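Local coordinates for interferon-inducible protein AIM2 (Mus musculus, PDB 4JBM) that senses double-stranded DNA in the cytosol through its HIN domain, the part crystallised here with DNA, and triggers assembly of the AIM2 inflammasome, at residues 4-9 with 55-60; 9-14 with 46-51; 125-130 with 140-145; 157-162 with 179-184. All coordinates share one frame; numbering follows the deposited sequence.

Interaction 1: 4-9 with 55-60; sequences LVVTVL and RTIKIS
The flat groups that meet here are the peptide units of Val-6 and Ile-57, paired in an antiparallel ladder of the N-terminal OB fold of the HIN domain. Val-6 N donates to Ile-57 O at 2.9 Å, and Ile-57 N returns the bond to Val-6 O. Leu-4 and Ile-59 are likewise bonded in both directions, and Val-8 N donates to Arg-55 O. In the non-hydrogen-bonded pairs CA-H...O contacts fill in, Val-5 CA standing 3.4 Å from Ile-57 O. One face of the sheet carries Val-6, Ile-57 and Ile-59. Val-31 of the adjacent strand flanks Val-6 and Val-8, Phe-38 packs on Val-6, and Phe-51 packs on Ile-57. With chi1 at -65°, Val-6 CG2 is left between the backbone N and the carbonyl carbon, and from there it touches Ile-57 CG1 at 3.5 Å and Ile-59 CD1 at 3.8 Å. Ile-57 CD1 reaches on to Val-8 CG2, 3.7 Å away. On the other face, Thr-7 and Thr-56 meet more loosely beside Val-5. Lys-58 runs extended to CE and then bends (chi4 62°), which sets NZ 3.5 Å from Val-5 CG2.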
loop_
_atom_site.group_PDB
_atom_site.type_symbol
_atom_site.label_atom_id
_atom_site.label_comp_id
_atom_site.label_asym_id
_atom_site.label_seq_id
_atom_site.Cartn_x
_atom_site.Cartn_y
_atom_site.Cartn_z
ATOM N N LEU A 4 12.332 17.465 -2.415
ATOM C CA LEU A 4 12.851 16.343 -1.651
ATOM C C LEU A 4 13.475 15.325 -2.597
ATOM O O LEU A 4 12.825 14.856 -3.532
ATOM C CB LEU A 4 11.734 15.703 -0.815
ATOM C CG LEU A 4 12.130 14.751 0.318
ATOM C CD1 LEU A 4 13.042 15.449 1.311
ATOM C CD2 LEU A 4 10.899 14.223 1.035
ATOM N N VAL A 5 14.735 14.990 -2.354
ATOM C CA VAL A 5 15.406 13.948 -3.115
ATOM C C VAL A 5 15.136 12.608 -2.453
ATOM O O VAL A 5 15.383 12.442 -1.261
ATOM C CB VAL A 5 16.920 14.172 -3.168
ATOM C CG1 VAL A 5 17.586 13.053 -3.959
ATOM C CG2 VAL A 5 17.233 15.517 -3.787
ATOM N N VAL A 6 14.569 11.677 -3.214
ATOM C CA VAL A 6 14.265 10.348 -2.709
ATOM C C VAL A 6 14.782 9.281 -3.673
ATOM O O VAL A 6 15.022 9.540 -4.855
ATOM C CB VAL A 6 12.747 10.142 -2.497
ATOM C CG1 VAL A 6 12.220 11.069 -1.411
ATOM C CG2 VAL A 6 12.009 10.382 -3.783
ATOM N N THR A 7 14.986 8.088 -3.140
ATOM C CA THR A 7 15.370 6.925 -3.917
ATOM C C THR A 7 14.130 6.044 -4.054
ATOM O O THR A 7 13.480 5.736 -3.055
ATOM C CB THR A 7 16.479 6.143 -3.186
ATOM O OG1 THR A 7 17.593 7.010 -2.936
ATOM C CG2 THR A 7 16.933 4.943 -4.006
ATOM N N VAL A 8 13.797 5.633 -5.274
ATOM C CA VAL A 8 12.612 4.794 -5.461
ATOM C C VAL A 8 12.921 3.333 -5.139
ATOM O O VAL A 8 13.882 2.760 -5.650
ATOM C CB VAL A 8 12.018 4.918 -6.881
ATOM C CG1 VAL A 8 10.763 4.061 -7.004
ATOM C CG2 VAL A 8 11.693 6.361 -7.188
ATOM N N LEU A 9 12.090 2.751 -4.280
ATOM C CA LEU A 9 12.260 1.390 -3.773
ATOM C C LEU A 9 11.303 0.394 -4.421
ATOM O O LEU A 9 11.670 -0.756 -4.657
ATOM C CB LEU A 9 12.039 1.368 -2.257
ATOM C CG LEU A 9 13.231 1.543 -1.310
ATOM C CD1 LEU A 9 14.221 2.544 -1.830
ATOM C CD2 LEU A 9 12.726 1.968 0.052
ATOM N N ARG A 55 16.347 4.302 -8.901
ATOM C CA ARG A 55 16.570 5.607 -9.519
ATOM C C ARG A 55 16.424 6.679 -8.443
ATOM O O ARG A 55 15.696 6.490 -7.468
ATOM C CB ARG A 55 15.594 5.859 -10.681
ATOM C CG ARG A 55 15.977 5.191 -12.008
ATOM C CD ARG A 55 17.018 5.999 -12.777
ATOM N NE ARG A 55 17.613 5.244 -13.879
ATOM C CZ ARG A 55 18.715 4.502 -13.779
ATOM N NH1 ARG A 55 19.360 4.417 -12.623
ATOM N NH2 ARG A 55 19.179 3.852 -14.840
ATOM N N THR A 56 17.110 7.802 -8.620
ATOM C CA THR A 56 16.996 8.900 -7.672
ATOM C C THR A 56 16.212 10.033 -8.306
ATOM O O THR A 56 16.524 10.466 -9.412
ATOM C CB THR A 56 18.372 9.414 -7.195
ATOM O OG1 THR A 56 19.172 9.782 -8.327
ATOM C CG2 THR A 56 19.091 8.345 -6.395
ATOM N N ILE A 57 15.189 10.504 -7.603
ATOM C CA ILE A 57 14.326 11.545 -8.141
ATOM C C ILE A 57 14.153 12.702 -7.168
ATOM O O ILE A 57 14.221 12.520 -5.953
ATOM C CB ILE A 57 12.929 10.993 -8.516
ATOM C CG1 ILE A 57 12.264 10.359 -7.298
ATOM C CG2 ILE A 57 13.028 9.980 -9.647
ATOM C CD1 ILE A 57 10.817 9.930 -7.533
ATOM N N LYS A 58 13.921 13.889 -7.726
ATOM C CA LYS A 58 13.652 15.084 -6.942
ATOM C C LYS A 58 12.193 15.484 -7.173
ATOM O O LYS A 58 11.734 15.626 -8.317
ATOM C CB LYS A 58 14.601 16.215 -7.349
ATOM C CG LYS A 58 14.649 17.390 -6.372
ATOM C CD LYS A 58 15.758 18.382 -6.730
ATOM C CE LYS A 58 15.905 19.454 -5.661
ATOM N NZ LYS A 58 16.288 18.851 -4.355
ATOM N N ILE A 59 11.461 15.646 -6.077
ATOM C CA ILE A 59 10.030 15.886 -6.149
ATOM C C ILE A 59 9.703 17.219 -5.496
ATOM O O ILE A 59 10.053 17.458 -4.344
ATOM C CB ILE A 59 9.236 14.752 -5.450
ATOM C CG1 ILE A 59 9.748 13.381 -5.904
ATOM C CG2 ILE A 59 7.733 14.913 -5.696
ATOM C CD1 ILE A 59 9.023 12.192 -5.291
ATOM N N SER A 60 9.039 18.088 -6.249
ATOM C CA SER A 60 8.666 19.409 -5.760
ATOM C C SER A 60 7.180 19.661 -5.995
ATOM O O SER A 60 6.576 19.042 -6.873
ATOM C CB SER A 60 9.507 20.481 -6.448
ATOM O OG SER A 60 9.522 20.274 -7.846
#

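Interaction 2: 9-14 with 46-51; sequences LKAINP and QFKDKF
Lys-48 lays its aliphatic chain against Ile-12, Pro-14 and Ala-11, bridging a 3-10 segment and the first strand of the N-terminal OB fold. The 3-10 segment sits in the connection between strands 37-42 and 56-60, where OB folds commonly carry a helix. In the first shell, Lys-48 CE rests 3.4 Å from Ile-12 O, and Lys-48 CD lies 3.9 Å from Pro-14 CD, with CB and CG of the lysine beside the proline ring. Ala-11 points its methyl at the loop: CB is 3.4 Å from Phe-51 O and meets Phe-51 CB at 4.2 Å. The hydrogen bonds next to this surface lie within the 46-51 segment. Lys-48 CG stands anti to the backbone N (chi1 180°), and later bends at chi2 and chi4 curl the chain so that NZ gives a weak bond to Phe-51 O. The same two residues are joined through the backbone, Phe-51 N to Lys-48 O at 3.0 Å. Further out, Phe-51 packs on Ala-29 and Val-40, while Phe-27 of strand 25-32 touches both Pro-14 and Lys-48. A classic beta bulge, in which Leu-9 and Lys-10 both face Thr-30, precedes Ala-11 in the strand. Within the 3-10 segment, Phe-47 O accepts Lys-50 N at 3.1 Å and also lies in the plane of the Phe-51 ring, at its edge.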
loop_
_atom_site.group_PDB
_atom_site.type_symbol
_atom_site.label_atom_id
_atom_site.label_comp_id
_atom_site.label_asym_id
_atom_site.label_seq_id
_atom_site.Cartn_x
_atom_site.Cartn_y
_atom_site.Cartn_z
ATOM N N LEU A 9 12.090 2.751 -4.280
ATOM C CA LEU A 9 12.260 1.390 -3.773
ATOM C C LEU A 9 11.303 0.394 -4.421
ATOM O O LEU A 9 11.670 -0.756 -4.657
ATOM C CB LEU A 9 12.039 1.368 -2.257
ATOM C CG LEU A 9 13.231 1.543 -1.310
ATOM C CD1 LEU A 9 14.221 2.544 -1.830
ATOM C CD2 LEU A 9 12.726 1.968 0.052
ATOM N N LYS A 10 10.074 0.835 -4.685
ATOM C CA LYS A 10 9.049 -0.014 -5.299
ATOM C C LYS A 10 8.038 0.862 -6.033
ATOM O O LYS A 10 7.780 1.991 -5.614
ATOM C CB LYS A 10 8.344 -0.842 -4.221
ATOM C CG LYS A 10 7.342 -1.880 -4.717
ATOM C CD LYS A 10 6.516 -2.453 -3.553
ATOM C CE LYS A 10 5.626 -3.604 -3.997
ATOM N NZ LYS A 10 4.487 -3.124 -4.811
ATOM N N ALA A 11 7.477 0.349 -7.125
ATOM C CA ALA A 11 6.419 1.050 -7.861
ATOM C C ALA A 11 5.627 0.067 -8.716
ATOM O O ALA A 11 6.208 -0.672 -9.514
ATOM C CB ALA A 11 7.008 2.164 -8.729
ATOM N N ILE A 12 4.308 0.045 -8.534
ATOM C CA ILE A 12 3.448 -0.799 -9.357
ATOM C C ILE A 12 3.051 -0.085 -10.650
ATOM O O ILE A 12 3.043 1.146 -10.709
ATOM C CB ILE A 12 2.174 -1.225 -8.607
ATOM C CG1 ILE A 12 1.233 -0.033 -8.416
ATOM C CG2 ILE A 12 2.534 -1.873 -7.277
ATOM C CD1 ILE A 12 -0.031 -0.366 -7.632
ATOM N N ASN A 13 2.729 -0.860 -11.686
ATOM C CA ASN A 13 2.223 -0.273 -12.923
ATOM C C ASN A 13 0.834 0.321 -12.700
ATOM O O ASN A 13 0.017 -0.255 -11.974
ATOM C CB ASN A 13 2.200 -1.304 -14.056
ATOM C CG ASN A 13 3.586 -1.612 -14.596
ATOM O OD1 ASN A 13 4.218 -0.775 -15.243
ATOM N ND2 ASN A 13 4.057 -2.828 -14.346
ATOM N N PRO A 14 0.558 1.469 -13.339
ATOM C CA PRO A 14 -0.691 2.206 -13.136
ATOM C C PRO A 14 -1.934 1.384 -13.468
ATOM O O PRO A 14 -1.924 0.553 -14.379
ATOM C CB PRO A 14 -0.563 3.381 -14.111
ATOM C CG PRO A 14 0.911 3.569 -14.281
ATOM C CD PRO A 14 1.475 2.180 -14.248
ATOM N N GLN A 46 1.515 9.959 -15.665
ATOM C CA GLN A 46 2.524 10.215 -16.671
ATOM C C GLN A 46 3.878 9.924 -16.028
ATOM O O GLN A 46 4.807 9.463 -16.676
ATOM C CB GLN A 46 2.423 11.641 -17.201
ATOM C CG GLN A 46 2.381 12.711 -16.129
ATOM C CD GLN A 46 3.518 13.701 -16.259
ATOM O OE1 GLN A 46 3.466 14.788 -15.694
ATOM N NE2 GLN A 46 4.558 13.328 -17.001
ATOM N N PHE A 47 3.932 10.150 -14.721
ATOM C CA PHE A 47 5.129 10.152 -13.904
ATOM C C PHE A 47 5.773 8.774 -13.747
ATOM O O PHE A 47 6.804 8.648 -13.129
ATOM C CB PHE A 47 4.799 10.720 -12.533
ATOM C CG PHE A 47 4.822 12.220 -12.466
ATOM C CD1 PHE A 47 5.586 12.953 -13.336
ATOM C CD2 PHE A 47 4.085 12.889 -11.517
ATOM C CE1 PHE A 47 5.605 14.324 -13.267
ATOM C CE2 PHE A 47 4.104 14.257 -11.441
ATOM C CZ PHE A 47 4.864 14.977 -12.319
ATOM N N LYS A 48 5.132 7.733 -14.247
ATOM C CA LYS A 48 5.587 6.372 -14.017
ATOM C C LYS A 48 6.978 6.111 -14.540
ATOM O O LYS A 48 7.727 5.361 -13.950
ATOM C CB LYS A 48 4.625 5.359 -14.634
ATOM C CG LYS A 48 5.049 3.916 -14.438
ATOM C CD LYS A 48 4.896 3.501 -12.991
ATOM C CE LYS A 48 5.615 2.203 -12.701
ATOM N NZ LYS A 48 6.971 2.130 -13.298
ATOM N N ASP A 49 7.303 6.695 -15.674
ATOM C CA ASP A 49 8.600 6.486 -16.320
ATOM C C ASP A 49 9.785 6.967 -15.474
ATOM O O ASP A 49 10.942 6.654 -15.765
ATOM C CB ASP A 49 8.632 7.172 -17.696
ATOM C CG ASP A 49 8.351 8.671 -17.619
ATOM O OD1 ASP A 49 7.572 9.091 -16.736
ATOM O OD2 ASP A 49 8.913 9.431 -18.439
ATOM N N LYS A 50 9.482 7.727 -14.426
ATOM C CA LYS A 50 10.503 8.299 -13.561
ATOM C C LYS A 50 10.591 7.510 -12.258
ATOM O O LYS A 50 11.561 7.626 -11.510
ATOM C CB LYS A 50 10.174 9.769 -13.284
ATOM C CG LYS A 50 10.100 10.625 -14.552
ATOM C CD LYS A 50 9.566 12.025 -14.269
ATOM C CE LYS A 50 9.724 12.925 -15.478
ATOM N NZ LYS A 50 11.140 13.312 -15.683
ATOM N N PHE A 51 9.556 6.717 -11.998
ATOM C CA PHE A 51 9.467 5.907 -10.791
ATOM C C PHE A 51 9.886 4.448 -11.026
ATOM O O PHE A 51 9.050 3.539 -11.082
ATOM C CB PHE A 51 8.037 5.953 -10.256
ATOM C CG PHE A 51 7.730 7.169 -9.422
ATOM C CD1 PHE A 51 7.370 8.375 -10.022
ATOM C CD2 PHE A 51 7.786 7.102 -8.039
ATOM C CE1 PHE A 51 7.072 9.494 -9.245
ATOM C CE2 PHE A 51 7.490 8.215 -7.255
ATOM C CZ PHE A 51 7.138 9.411 -7.859
#

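Interaction 3: 125-130 with 140-145; sequences KDRVLY and EVLVLG
Val-128 and Val-143 exchange two backbone hydrogen bonds, the nitrogen of each 2.9 Å from the oxygen of the other, and Tyr-130 pairs with Val-141 likewise. Between these pairs Leu-129 CA makes a CA-H...O contact with Val-141 O at 3.6 Å; beyond them Glu-140 CA lies 3.3 Å from Tyr-130 O. Val-141 O also sits near the plane of the Tyr-130 ring, at its edge. The two strands, 127-134 and 137-144, form a beta hairpin in the C-terminal OB fold, flanked by strands 111-123 and 171-175. Apolar contacts divide between its faces. On the face of Val-128, Tyr-130, Val-141 and Val-143, Tyr-130 CE2 touches Val-143 CG2 at 3.8 Å, and Val-128 CG1 sits 3.4 Å above one face of the Tyr-130 ring, toward its rim; Phe-182 and Ile-158 also pack on this tyrosine. On the face of Arg-127, Leu-129, Leu-142 and Leu-144, the Leu-129 and Leu-142 side chains meet at a slant, CD1 to CD1 at 3.8 Å. Charged groups meet carbon there too. Arg-127 runs beside Leu-144, and its bend at chi3 (53°) turns NE to within 3.4 Å of Leu-144 CD2, a methyl over one guanidinium face. Leu-129 CD2 lies 3.4 Å from both Glu-140 OE1 and OE2; OE1 also has a weak bond from Gln-173 NE2.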
loop_
_atom_site.group_PDB
_atom_site.type_symbol
_atom_site.label_atom_id
_atom_site.label_comp_id
_atom_site.label_asym_id
_atom_site.label_seq_id
_atom_site.Cartn_x
_atom_site.Cartn_y
_atom_site.Cartn_z
ATOM N N LYS A 125 -22.913 -8.851 -0.300
ATOM C CA LYS A 125 -22.920 -8.305 -1.664
ATOM C C LYS A 125 -22.434 -6.858 -1.757
ATOM O O LYS A 125 -22.194 -6.346 -2.851
ATOM C CB LYS A 125 -24.307 -8.433 -2.296
ATOM C CG LYS A 125 -25.247 -7.314 -1.915
ATOM C CD LYS A 125 -26.612 -7.544 -2.504
ATOM C CE LYS A 125 -27.583 -6.479 -2.071
ATOM N NZ LYS A 125 -27.536 -5.374 -3.047
ATOM N N ASP A 126 -22.296 -6.207 -0.605
ATOM C CA ASP A 126 -21.822 -4.829 -0.534
ATOM C C ASP A 126 -20.418 -4.718 0.078
ATOM O O ASP A 126 -19.715 -3.726 -0.124
ATOM C CB ASP A 126 -22.792 -3.986 0.288
ATOM C CG ASP A 126 -23.232 -4.684 1.561
ATOM O OD1 ASP A 126 -23.520 -5.897 1.509
ATOM O OD2 ASP A 126 -23.293 -4.015 2.612
ATOM N N ARG A 127 -20.016 -5.730 0.840
ATOM C CA ARG A 127 -18.700 -5.713 1.459
ATOM C C ARG A 127 -18.256 -7.120 1.820
ATOM O O ARG A 127 -19.072 -8.023 1.989
ATOM C CB ARG A 127 -18.713 -4.838 2.717
ATOM C CG ARG A 127 -19.637 -5.325 3.816
ATOM C CD ARG A 127 -19.638 -4.380 5.007
ATOM N NE ARG A 127 -19.920 -3.007 4.600
ATOM C CZ ARG A 127 -19.834 -1.953 5.405
ATOM N NH1 ARG A 127 -19.452 -2.103 6.665
ATOM N NH2 ARG A 127 -20.115 -0.742 4.940
ATOM N N VAL A 128 -16.946 -7.289 1.940
ATOM C CA VAL A 128 -16.360 -8.524 2.427
ATOM C C VAL A 128 -15.421 -8.216 3.582
ATOM O O VAL A 128 -14.600 -7.294 3.504
ATOM C CB VAL A 128 -15.616 -9.287 1.311
ATOM C CG1 VAL A 128 -15.206 -10.663 1.787
ATOM C CG2 VAL A 128 -16.488 -9.400 0.068
ATOM N N LEU A 129 -15.562 -8.974 4.662
ATOM C CA LEU A 129 -14.719 -8.786 5.834
ATOM C C LEU A 129 -13.773 -9.969 5.918
ATOM O O LEU A 129 -14.204 -11.122 5.921
ATOM C CB LEU A 129 -15.551 -8.681 7.111
ATOM C CG LEU A 129 -14.904 -7.856 8.226
ATOM C CD1 LEU A 129 -14.696 -6.424 7.758
ATOM C CD2 LEU A 129 -15.719 -7.884 9.506
ATOM N N TYR A 130 -12.479 -9.682 5.980
ATOM C CA TYR A 130 -11.488 -10.741 6.007
ATOM C C TYR A 130 -10.844 -10.794 7.378
ATOM O O TYR A 130 -10.203 -9.840 7.813
ATOM C CB TYR A 130 -10.426 -10.497 4.936
ATOM C CG TYR A 130 -10.946 -10.578 3.510
ATOM C CD1 TYR A 130 -10.974 -11.790 2.828
ATOM C CD2 TYR A 130 -11.381 -9.444 2.838
ATOM C CE1 TYR A 130 -11.432 -11.869 1.521
ATOM C CE2 TYR A 130 -11.838 -9.511 1.534
ATOM C CZ TYR A 130 -11.863 -10.724 0.881
ATOM O OH TYR A 130 -12.321 -10.795 -0.416
ATOM N N GLU A 140 -9.343 -7.339 11.228
ATOM C CA GLU A 140 -10.311 -7.464 10.151
ATOM C C GLU A 140 -9.976 -6.517 9.003
ATOM O O GLU A 140 -9.497 -5.403 9.212
ATOM C CB GLU A 140 -11.722 -7.257 10.693
ATOM C CG GLU A 140 -12.082 -8.261 11.782
ATOM C CD GLU A 140 -13.558 -8.244 12.139
ATOM O OE1 GLU A 140 -14.090 -7.151 12.424
ATOM O OE2 GLU A 140 -14.184 -9.325 12.138
ATOM N N VAL A 141 -10.190 -6.983 7.781
ATOM C CA VAL A 141 -9.865 -6.180 6.621
ATOM C C VAL A 141 -11.128 -5.999 5.842
ATOM O O VAL A 141 -11.699 -6.965 5.340
ATOM C CB VAL A 141 -8.805 -6.852 5.734
ATOM C CG1 VAL A 141 -8.628 -6.072 4.436
ATOM C CG2 VAL A 141 -7.504 -6.938 6.478
ATOM N N LEU A 142 -11.567 -4.750 5.766
ATOM C CA LEU A 142 -12.851 -4.420 5.178
ATOM C C LEU A 142 -12.692 -4.000 3.729
ATOM O O LEU A 142 -12.121 -2.956 3.439
ATOM C CB LEU A 142 -13.496 -3.303 6.001
ATOM C CG LEU A 142 -14.814 -2.647 5.589
ATOM C CD1 LEU A 142 -15.919 -3.677 5.476
ATOM C CD2 LEU A 142 -15.161 -1.599 6.630
ATOM N N VAL A 143 -13.198 -4.818 2.818
ATOM C CA VAL A 143 -13.140 -4.479 1.406
ATOM C C VAL A 143 -14.570 -4.154 0.965
ATOM O O VAL A 143 -15.438 -5.025 0.953
ATOM C CB VAL A 143 -12.568 -5.636 0.570
ATOM C CG1 VAL A 143 -12.780 -5.385 -0.919
ATOM C CG2 VAL A 143 -11.089 -5.840 0.887
ATOM N N LEU A 144 -14.861 -2.896 0.682
ATOM C CA LEU A 144 -16.196 -2.527 0.225
ATOM C C LEU A 144 -16.487 -2.889 -1.218
ATOM O O LEU A 144 -15.621 -2.845 -2.066
ATOM C CB LEU A 144 -16.477 -1.061 0.494
ATOM C CG LEU A 144 -16.429 -0.764 1.984
ATOM C CD1 LEU A 144 -16.795 0.663 2.308
ATOM C CD2 LEU A 144 -17.334 -1.692 2.760
ATOM N N GLY A 145 -17.742 -3.212 -1.483
ATOM C CA GLY A 145 -18.226 -3.428 -2.832
ATOM C C GLY A 145 -17.685 -4.420 -3.845
ATOM O O GLY A 145 -17.258 -4.007 -4.912
#

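Interaction 4: 157-162 with 179-184; sequences KIRLTF and CSFFKV
Phe-182 forms the apolar centre, its ring set against Ile-158 and Leu-160 of the neighbouring antiparallel strand. Ile-158 meets it at a slant, Ile-158 CG2 lying 3.5 Å from Phe-182 CZ, while Leu-160 points the same way as the phenylalanine and brings CD1 to 4.0 Å from Phe-182 CD1. Tyr-130 and Phe-163 also pack on Phe-182. Backbone bonds link the strands at Arg-159 with Lys-183 and at Thr-161 with Phe-181, two to each pair. On the opposite face of the sheet, Thr-161 CB packs on Phe-181 CB at 3.7 Å. Next to them Arg-159 lies alongside Lys-183, its bend at chi3 (70°) placing NE near Lys-183 CB; Lys-183 CD sits 3.4 Å above one face of the guanidinium, toward the rim. Phe-181 CD1 is in the guanidinium plane at its edge, and the two flat groups are turned 41° apart. The contact buries Arg-159 NE without a partner, and Arg-159 NH1 is 4.5 Å from Lys-183 NZ, so the like charges probably repel somewhat. At the end of the ladder Ser-180 OG is gripped twice: it donates to Phe-162 O at 2.7 Å, from 39° above the carbonyl plane, and accepts from Gly-177 N. Cys-179 then leads into the disulfide with Cys-17, a covalent tie between the two OB folds of the HIN domain; the strand pair itself belongs to the curled sheet of the C-terminal one.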
loop_
_atom_site.group_PDB
_atom_site.type_symbol
_atom_site.label_atom_id
_atom_site.label_comp_id
_atom_site.label_asym_id
_atom_site.label_seq_id
_atom_site.Cartn_x
_atom_site.Cartn_y
_atom_site.Cartn_z
ATOM N N LYS A 157 -3.978 -16.008 1.130
ATOM C CA LYS A 157 -3.450 -14.739 1.574
ATOM C C LYS A 157 -4.050 -13.629 0.734
ATOM O O LYS A 157 -4.503 -13.856 -0.392
ATOM C CB LYS A 157 -1.924 -14.712 1.472
ATOM C CG LYS A 157 -1.198 -15.756 2.321
ATOM C CD LYS A 157 0.317 -15.573 2.196
ATOM C CE LYS A 157 1.078 -16.553 3.059
ATOM N NZ LYS A 157 1.143 -17.874 2.407
ATOM N N ILE A 158 -4.087 -12.436 1.312
ATOM C CA ILE A 158 -4.492 -11.243 0.597
ATOM C C ILE A 158 -3.330 -10.264 0.578
ATOM O O ILE A 158 -2.690 -10.014 1.602
ATOM C CB ILE A 158 -5.750 -10.600 1.211
ATOM C CG1 ILE A 158 -5.557 -10.338 2.700
ATOM C CG2 ILE A 158 -6.935 -11.503 1.014
ATOM C CD1 ILE A 158 -6.822 -9.795 3.388
ATOM N N ARG A 159 -3.028 -9.749 -0.603
ATOM C CA ARG A 159 -2.019 -8.712 -0.765
ATOM C C ARG A 159 -2.755 -7.383 -0.883
ATOM O O ARG A 159 -3.518 -7.165 -1.833
ATOM C CB ARG A 159 -1.145 -8.998 -1.985
ATOM C CG ARG A 159 0.168 -8.223 -2.062
ATOM C CD ARG A 159 0.706 -8.390 -3.461
ATOM N NE ARG A 159 -0.142 -7.663 -4.403
ATOM C CZ ARG A 159 -0.056 -7.737 -5.726
ATOM N NH1 ARG A 159 0.814 -8.548 -6.303
ATOM N NH2 ARG A 159 -0.881 -7.025 -6.476
ATOM N N LEU A 160 -2.530 -6.532 0.116
ATOM C CA LEU A 160 -3.149 -5.219 0.245
ATOM C C LEU A 160 -2.189 -4.137 -0.233
ATOM O O LEU A 160 -1.008 -4.144 0.126
ATOM C CB LEU A 160 -3.499 -4.950 1.715
ATOM C CG LEU A 160 -4.792 -5.489 2.338
ATOM C CD1 LEU A 160 -5.057 -6.911 1.926
ATOM C CD2 LEU A 160 -4.726 -5.390 3.851
ATOM N N THR A 161 -2.692 -3.216 -1.047
ATOM C CA THR A 161 -1.926 -2.033 -1.437
ATOM C C THR A 161 -2.744 -0.765 -1.157
ATOM O O THR A 161 -3.868 -0.629 -1.651
ATOM C CB THR A 161 -1.518 -2.083 -2.922
ATOM O OG1 THR A 161 -1.003 -3.383 -3.243
ATOM C CG2 THR A 161 -0.468 -1.028 -3.227
ATOM N N PHE A 162 -2.197 0.128 -0.330
ATOM C CA PHE A 162 -2.869 1.369 0.053
ATOM C C PHE A 162 -4.206 1.150 0.760
ATOM O O PHE A 162 -5.207 1.773 0.424
ATOM C CB PHE A 162 -3.060 2.297 -1.154
ATOM C CG PHE A 162 -2.957 3.769 -0.829
ATOM C CD1 PHE A 162 -1.732 4.361 -0.566
ATOM C CD2 PHE A 162 -4.102 4.565 -0.815
ATOM C CE1 PHE A 162 -1.642 5.717 -0.283
ATOM C CE2 PHE A 162 -4.027 5.922 -0.532
ATOM C CZ PHE A 162 -2.792 6.499 -0.267
ATOM N N CYS A 179 -8.907 4.149 -4.060
ATOM C CA CYS A 179 -7.688 3.900 -4.815
ATOM C C CYS A 179 -6.818 2.812 -4.191
ATOM O O CYS A 179 -5.606 2.776 -4.407
ATOM C CB CYS A 179 -6.881 5.190 -4.978
ATOM S SG CYS A 179 -7.529 6.339 -6.213
ATOM N N SER A 180 -7.437 1.917 -3.425
ATOM C CA SER A 180 -6.719 0.759 -2.906
ATOM C C SER A 180 -6.602 -0.293 -3.998
ATOM O O SER A 180 -7.415 -0.338 -4.920
ATOM C CB SER A 180 -7.427 0.165 -1.683
ATOM O OG SER A 180 -7.610 1.144 -0.682
ATOM N N PHE A 181 -5.581 -1.130 -3.898
ATOM C CA PHE A 181 -5.474 -2.311 -4.733
ATOM C C PHE A 181 -5.599 -3.528 -3.812
ATOM O O PHE A 181 -5.067 -3.531 -2.699
ATOM C CB PHE A 181 -4.136 -2.324 -5.470
ATOM C CG PHE A 181 -4.119 -3.222 -6.667
ATOM C CD1 PHE A 181 -3.940 -4.587 -6.524
ATOM C CD2 PHE A 181 -4.261 -2.695 -7.934
ATOM C CE1 PHE A 181 -3.912 -5.415 -7.626
ATOM C CE2 PHE A 181 -4.240 -3.513 -9.041
ATOM C CZ PHE A 181 -4.064 -4.878 -8.887
ATOM N N PHE A 182 -6.277 -4.568 -4.279
ATOM C CA PHE A 182 -6.480 -5.763 -3.477
ATOM C C PHE A 182 -6.263 -6.970 -4.366
ATOM O O PHE A 182 -6.742 -6.995 -5.497
ATOM C CB PHE A 182 -7.901 -5.775 -2.905
ATOM C CG PHE A 182 -8.265 -7.039 -2.173
ATOM C CD1 PHE A 182 -7.961 -7.181 -0.834
ATOM C CD2 PHE A 182 -8.938 -8.068 -2.818
ATOM C CE1 PHE A 182 -8.302 -8.327 -0.148
ATOM C CE2 PHE A 182 -9.282 -9.223 -2.138
ATOM C CZ PHE A 182 -8.966 -9.350 -0.800
ATOM N N LYS A 183 -5.540 -7.966 -3.862
ATOM C CA LYS A 183 -5.311 -9.186 -4.634
ATOM C C LYS A 183 -5.369 -10.431 -3.758
ATOM O O LYS A 183 -4.881 -10.434 -2.639
ATOM C CB LYS A 183 -3.959 -9.129 -5.350
ATOM C CG LYS A 183 -3.734 -10.283 -6.321
ATOM C CD LYS A 183 -2.452 -10.125 -7.132
ATOM C CE LYS A 183 -2.479 -11.028 -8.360
ATOM N NZ LYS A 183 -1.762 -10.425 -9.515
ATOM N N VAL A 184 -5.955 -11.502 -4.278
ATOM C CA VAL A 184 -5.989 -12.754 -3.540
ATOM C C VAL A 184 -4.837 -13.632 -4.004
ATOM O O VAL A 184 -4.693 -13.901 -5.204
ATOM C CB VAL A 184 -7.329 -13.502 -3.713
ATOM C CG1 VAL A 184 -7.192 -14.944 -3.259
ATOM C CG2 VAL A 184 -8.424 -12.806 -2.932
#

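From the N terminus, strand 4-16 supplies one side of interactions 1 and 2, which share Leu-9. Interaction 1 pairs its first half with 55-60, closing a long loop, and interaction 2 closes a smaller loop within it. The two touch where Phe-51 meets Ile-57, Val-8 and Ile-59. After the helices, interaction 3 closes the short hairpin of the second OB fold, and interaction 4 follows in series, none crossing another, joining 157-162 to 179-184 around two further strands. Interactions 3 and 4 meet through Tyr-130 and Phe-182, and through Val-141 and Leu-160. Interactions 1 and 3 lie about 35 Å apart between centres; interactions 2 and 4 approach to about 4 Å between nearest atoms.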